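Local structure of serine racemase (Enterococcus faecalis, 4ECL) at residues P243-K248 / T334-D339; A7-N12 / L368-R373. The protein is a serine racemase, its cytoplasmic domain built like the alanine racemases, with a TIM-barrel domain joined to a C-terminal domain rich in beta strands. All coordinates share one frame; numbering follows the deposited sequence.

In the fold
Both contacts reach the same mixed beta sheet, which interaction 1 leaves at the corner 335-337, and their centres lie about 9 Å apart. Strand 245-257 carries interaction 1 and strand 7-11 carries interaction 2; the two strands are antiparallel neighbours, and locally the order is 369-372, 7-11, 245-257, 332-334. They are joined by probable hydrogen bonds, with Ser246 N 2.8 Å from Glu10 O and Asn12 N 2.7 Å from Val244 O, and by packing of Val244 CG1 against Ile11 CG2 at 3.6 Å. Along the chain, interaction 1 is nested within the loop that interaction 2 closes: the N-terminal strand and the last strand of the chain meet in the same sheet.

Interaction 1 (P243-K248 / T334-D339); sequences PVLSLK and TLIGKD
Leu247 and the corner formed by Leu335 and Ile336 meet in a classic beta bulge, where antiparallel pairing shifts by one residue. Leu247 N donates to Ile336 O at 2.8 Å, while Leu247 O accepts twice: from Leu335 N at 2.7 Å, nearly in line with the carbonyl, and from Ile336 N at 3.3 Å, on a lone pair. Two N-H groups thus grip one carbonyl oxygen as the chain turns away.

Apolar contacts follow the backbone. Leu247 CB meets Ile336 CB at 3.8 Å, and its CD2 rests against Leu335 CB; Ile336 CG2 reaches Leu245 CD2.

Polar side chains lie across the other face. Lys248, bent at chi2 (-86°), runs beside Thr334, and its NZ donates to Thr334 OG1 at 3.0 Å. Gly337, at a positive phi (130°) where the chain turns the corner, lies with its CA 3.7 Å from Ser246 OG.

Strand 7-11 borders residues 245-248 on the side away from this corner, Leu9 touching both Leu245 and Leu247, while strand 298-301 pairs with 332-334 through the Thr334-Leu300 backbone bond, within the C-terminal domain of the alanine racemase family.

Interaction 2 (A7-N12 / L368-R373); sequences AYLEIN and LNIIRR
Glu10 and Arg373 form a salt bridge, with OE1 of Glu10 2.9 Å from NH1 of Arg373. OE1 lies over one face of the guanidinium, well out of its plane with no N-H directed at it, so the attraction is one of charge; the two planes are 43° apart. Glu10 reaches across with a chain extended beyond CG. Arg373 is bent at chi2 (-67°), and its CG lies 3.8 Å from Glu10 CG, giving the pair an aliphatic contact beside the charged ends. Arg373 is poorly ordered, so this end is less certain than the backbone beside it.

Tyr8 CG stands between the backbone N and carbonyl carbon (chi1 54°), the ring leading away from 368-373. Its CB packs against Asn369 CB and Ile371 CD1, while CG of Glu10 lies at the ring edge, in its plane.

Tyr8, Glu10, Asn369 and Ile371 share one face of a parallel strand pair in the mixed sheet, which joins the N-terminal strand to the C-terminal domain. Leu9 N to Asn369 O, Ile371 N to Leu9 O, Ile11 N to Ile371 O and Arg373 N to Ile11 O bond in succession, all at 2.7 to 2.8 Å; Asn369 N to Ala7 O, at 3.5 Å, is weak.

Just before the strand, Leu368 spreads its two methyls over neighbouring residues, CD2 touching Ala7 CB at 3.7 Å and CD1 meeting Leu9 CG, its side chain at about a right angle to that of Leu9. Ile370, on the face of Leu9 and Ile11, sets CG2 3.7 Å from Ile11 CG1 and also touches Glu48 of helix 46-55. The CB of Asn12 points away from the partner strand, and its OD1, as N-cap of helix 13-25, accepts from Asn15 N.

Interaction 1 (P243-K248 / T334-D339)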
loop_
_atom_site.group_PDB
_atom_site.type_symbol
_atom_site.label_atom_id
_atom_site.label_comp_id
_atom_site.label_asym_id
_atom_site.label_seq_id
_atom_site.Cartn_x
_atom_site.Cartn_y
_atom_site.Cartn_z
ATOM N N PRO A 243 4.384 17.862 12.469
ATOM C CA PRO A 243 4.423 16.605 11.701
ATOM C C PRO A 243 5.273 15.540 12.386
ATOM O O PRO A 243 6.390 15.819 12.840
ATOM C CB PRO A 243 5.068 17.018 10.371
ATOM C CG PRO A 243 5.831 18.275 10.677
ATOM C CD PRO A 243 5.021 18.974 11.741
ATOM N N VAL A 244 4.730 14.333 12.470
ATOM C CA VAL A 244 5.393 13.229 13.149
ATOM C C VAL A 244 6.229 12.367 12.191
ATOM O O VAL A 244 7.303 11.866 12.559
ATOM C CB VAL A 244 4.354 12.349 13.882
ATOM C CG1 VAL A 244 5.004 11.095 14.466
ATOM C CG2 VAL A 244 3.655 13.160 14.976
ATOM N N LEU A 245 5.737 12.202 10.962
ATOM C CA LEU A 245 6.357 11.266 10.023
ATOM C C LEU A 245 7.305 11.910 9.022
ATOM O O LEU A 245 6.981 12.925 8.405
ATOM C CB LEU A 245 5.274 10.485 9.268
ATOM C CG LEU A 245 5.697 9.434 8.235
ATOM C CD1 LEU A 245 4.680 8.298 8.198
ATOM C CD2 LEU A 245 5.848 10.052 6.837
ATOM N N SER A 246 8.464 11.287 8.831
ATOM C CA SER A 246 9.311 11.601 7.689
ATOM C C SER A 246 9.532 10.358 6.850
ATOM O O SER A 246 9.572 9.254 7.387
ATOM C CB SER A 246 10.667 12.133 8.150
ATOM O OG SER A 246 10.537 13.458 8.602
ATOM N N LEU A 247 9.684 10.548 5.542
ATOM C CA LEU A 247 10.020 9.456 4.616
ATOM C C LEU A 247 11.376 9.698 3.946
ATOM O O LEU A 247 11.588 10.735 3.299
ATOM C CB LEU A 247 8.940 9.306 3.551
ATOM C CG LEU A 247 9.178 8.269 2.439
ATOM C CD1 LEU A 247 9.243 6.855 2.993
ATOM C CD2 LEU A 247 8.111 8.390 1.363
ATOM N N LYS A 248 12.283 8.732 4.084
ATOM C CA LYS A 248 13.685 8.928 3.696
ATOM C C LYS A 248 14.187 7.787 2.819
ATOM O O LYS A 248 13.676 6.671 2.887
ATOM C CB LYS A 248 14.576 8.983 4.933
ATOM C CG LYS A 248 14.131 9.934 6.015
ATOM C CD LYS A 248 14.645 11.331 5.785
ATOM C CE LYS A 248 14.415 12.172 7.027
ATOM N NZ LYS A 248 15.001 13.529 6.924
ATOM N N THR A 334 15.137 13.176 1.403
ATOM C CA THR A 334 13.930 13.342 2.199
ATOM C C THR A 334 12.744 13.494 1.250
ATOM O O THR A 334 12.654 14.483 0.519
ATOM C CB THR A 334 14.079 14.571 3.119
ATOM O OG1 THR A 334 15.110 14.303 4.074
ATOM C CG2 THR A 334 12.789 14.873 3.862
ATOM N N LEU A 335 11.866 12.498 1.219
ATOM C CA LEU A 335 10.713 12.535 0.325
ATOM C C LEU A 335 9.514 13.166 1.022
ATOM O O LEU A 335 8.625 13.740 0.385
ATOM C CB LEU A 335 10.357 11.127 -0.173
ATOM C CG LEU A 335 11.421 10.420 -1.015
ATOM C CD1 LEU A 335 12.466 9.713 -0.138
ATOM C CD2 LEU A 335 10.786 9.440 -1.998
ATOM N N ILE A 336 9.495 13.032 2.340
ATOM C CA ILE A 336 8.515 13.706 3.178
ATOM C C ILE A 336 9.277 14.116 4.414
ATOM O O ILE A 336 9.925 13.271 5.037
ATOM C CB ILE A 336 7.365 12.768 3.616
ATOM C CG1 ILE A 336 6.495 12.357 2.427
ATOM C CG2 ILE A 336 6.494 13.453 4.676
ATOM C CD1 ILE A 336 5.425 11.330 2.779
ATOM N N GLY A 337 9.220 15.401 4.765
ATOM C CA GLY A 337 9.939 15.893 5.927
ATOM C C GLY A 337 10.797 17.128 5.684
ATOM O O GLY A 337 10.637 17.823 4.676
ATOM N N LYS A 338 11.709 17.400 6.616
ATOM C CA LYS A 338 12.550 18.606 6.572
ATOM C C LYS A 338 14.004 18.282 6.289
ATOM O O LYS A 338 14.522 17.250 6.722
ATOM C CB LYS A 338 12.509 19.369 7.903
ATOM C CG LYS A 338 11.161 19.868 8.342
ATOM C CD LYS A 338 11.295 20.650 9.654
ATOM C CE LYS A 338 9.955 20.785 10.398
ATOM N NZ LYS A 338 9.449 19.478 10.927
ATOM N N ASP A 339 14.663 19.194 5.583
ATOM C CA ASP A 339 16.080 19.087 5.296
ATOM C C ASP A 339 16.599 20.490 5.043
ATOM O O ASP A 339 16.097 21.196 4.164
ATOM C CB ASP A 339 16.313 18.200 4.078
ATOM C CG ASP A 339 17.785 17.950 3.805
ATOM O OD1 ASP A 339 18.618 18.193 4.711
ATOM O OD2 ASP A 339 18.106 17.498 2.681
HETATM O O HOH W 1 11.137 16.376 8.820
#

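Interaction 2 (A7-N12 / L368-R373)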
loop_
_atom_site.group_PDB
_atom_site.type_symbol
_atom_site.label_atom_id
_atom_site.label_comp_id
_atom_site.label_asym_id
_atom_site.label_seq_id
_atom_site.Cartn_x
_atom_site.Cartn_y
_atom_site.Cartn_z
ATOM N N ALA A 7 15.362 2.521 2.505
ATOM C CA ALA A 7 14.287 3.499 2.593
ATOM C C ALA A 7 13.565 3.251 3.890
ATOM O O ALA A 7 13.370 2.102 4.286
ATOM C CB ALA A 7 13.330 3.367 1.414
ATOM N N TYR A 8 13.159 4.323 4.557
ATOM C CA TYR A 8 12.603 4.177 5.888
ATOM C C TYR A 8 11.744 5.358 6.274
ATOM O O TYR A 8 11.832 6.431 5.664
ATOM C CB TYR A 8 13.724 3.974 6.914
ATOM C CG TYR A 8 14.774 5.051 6.877
ATOM C CD1 TYR A 8 15.829 4.979 5.981
ATOM C CD2 TYR A 8 14.710 6.148 7.731
ATOM C CE1 TYR A 8 16.807 5.964 5.931
ATOM C CE2 TYR A 8 15.685 7.147 7.691
ATOM C CZ TYR A 8 16.727 7.040 6.787
ATOM O OH TYR A 8 17.699 8.006 6.724
ATOM N N LEU A 9 10.890 5.128 7.266
ATOM C CA LEU A 9 10.105 6.176 7.882
ATOM C C LEU A 9 10.767 6.549 9.192
ATOM O O LEU A 9 11.269 5.685 9.915
ATOM C CB LEU A 9 8.678 5.709 8.158
ATOM C CG LEU A 9 7.803 5.414 6.939
ATOM C CD1 LEU A 9 6.557 4.665 7.359
ATOM C CD2 LEU A 9 7.439 6.703 6.224
ATOM N N GLU A 10 10.756 7.842 9.489
ATOM C CA GLU A 10 11.321 8.354 10.721
ATOM C C GLU A 10 10.167 8.968 11.488
ATOM O O GLU A 10 9.441 9.812 10.961
ATOM C CB GLU A 10 12.405 9.401 10.415
ATOM C CG GLU A 10 13.820 8.916 10.630
ATOM C CD GLU A 10 14.856 10.036 10.521
ATOM O OE1 GLU A 10 15.955 9.776 9.989
ATOM O OE2 GLU A 10 14.569 11.167 10.973
ATOM N N ILE A 11 9.961 8.493 12.712
ATOM C CA ILE A 11 8.825 8.906 13.537
ATOM C C ILE A 11 9.300 9.833 14.653
ATOM O O ILE A 11 10.028 9.405 15.559
ATOM C CB ILE A 11 8.131 7.683 14.163
ATOM C CG1 ILE A 11 7.663 6.722 13.075
ATOM C CG2 ILE A 11 6.941 8.110 15.002
ATOM C CD1 ILE A 11 6.713 7.357 12.083
ATOM N N ASN A 12 8.908 11.105 14.581
ATOM C CA ASN A 12 9.353 12.079 15.575
ATOM C C ASN A 12 8.473 11.990 16.825
ATOM O O ASN A 12 7.402 12.615 16.899
ATOM C CB ASN A 12 9.352 13.500 15.002
ATOM C CG ASN A 12 10.015 14.518 15.951
ATOM O OD1 ASN A 12 9.996 14.349 17.168
ATOM N ND2 ASN A 12 10.615 15.565 15.386
ATOM N N LEU A 368 8.848 -0.670 4.113
ATOM C CA LEU A 368 9.627 0.440 4.679
ATOM C C LEU A 368 10.004 0.159 6.120
ATOM O O LEU A 368 9.156 -0.235 6.910
ATOM C CB LEU A 368 8.810 1.735 4.629
ATOM C CG LEU A 368 8.534 2.341 3.253
ATOM C CD1 LEU A 368 7.559 3.508 3.353
ATOM C CD2 LEU A 368 9.851 2.783 2.632
ATOM N N ASN A 369 11.265 0.392 6.484
ATOM C CA ASN A 369 11.652 0.247 7.881
ATOM C C ASN A 369 11.177 1.453 8.677
ATOM O O ASN A 369 11.046 2.546 8.136
ATOM C CB ASN A 369 13.157 0.042 8.029
ATOM C CG ASN A 369 13.607 -1.317 7.511
ATOM O OD1 ASN A 369 14.297 -1.417 6.489
ATOM N ND2 ASN A 369 13.208 -2.374 8.213
ATOM N N ILE A 370 10.894 1.252 9.957
ATOM C CA ILE A 370 10.413 2.353 10.793
ATOM C C ILE A 370 11.367 2.653 11.939
ATOM O O ILE A 370 11.699 1.771 12.730
ATOM C CB ILE A 370 8.996 2.087 11.334
ATOM C CG1 ILE A 370 8.034 1.863 10.166
ATOM C CG2 ILE A 370 8.545 3.241 12.199
ATOM C CD1 ILE A 370 6.583 1.856 10.559
ATOM N N ILE A 371 11.815 3.902 12.007
ATOM C CA ILE A 371 12.763 4.328 13.027
ATOM C C ILE A 371 12.229 5.489 13.880
ATOM O O ILE A 371 11.725 6.482 13.350
ATOM C CB ILE A 371 14.116 4.725 12.392
ATOM C CG1 ILE A 371 14.931 3.477 12.051
ATOM C CG2 ILE A 371 14.925 5.588 13.322
ATOM C CD1 ILE A 371 14.681 2.949 10.667
ATOM N N ARG A 372 12.346 5.355 15.199
ATOM C CA ARG A 372 11.948 6.419 16.128
ATOM C C ARG A 372 12.982 7.532 16.155
ATOM O O ARG A 372 14.174 7.267 16.083
ATOM C CB ARG A 372 11.785 5.876 17.554
ATOM C CG ARG A 372 10.858 4.685 17.670
ATOM C CD ARG A 372 10.703 4.226 19.113
ATOM N NE ARG A 372 9.890 3.014 19.190
ATOM C CZ ARG A 372 10.380 1.796 19.404
ATOM N NH1 ARG A 372 11.686 1.623 19.588
ATOM N NH2 ARG A 372 9.562 0.752 19.449
ATOM N N ARG A 373 12.519 8.773 16.264
ATOM C CA ARG A 373 13.400 9.920 16.481
ATOM C C ARG A 373 12.754 10.940 17.425
ATOM O O ARG A 373 12.201 10.590 18.471
ATOM C CB ARG A 373 13.757 10.590 15.152
ATOM C CG ARG A 373 14.623 9.739 14.234
ATOM C CD ARG A 373 16.011 9.521 14.829
ATOM N NE ARG A 373 16.830 8.630 14.009
ATOM C CZ ARG A 373 17.475 9.012 12.913
ATOM N NH1 ARG A 373 17.390 10.271 12.498
ATOM N NH2 ARG A 373 18.200 8.137 12.228
#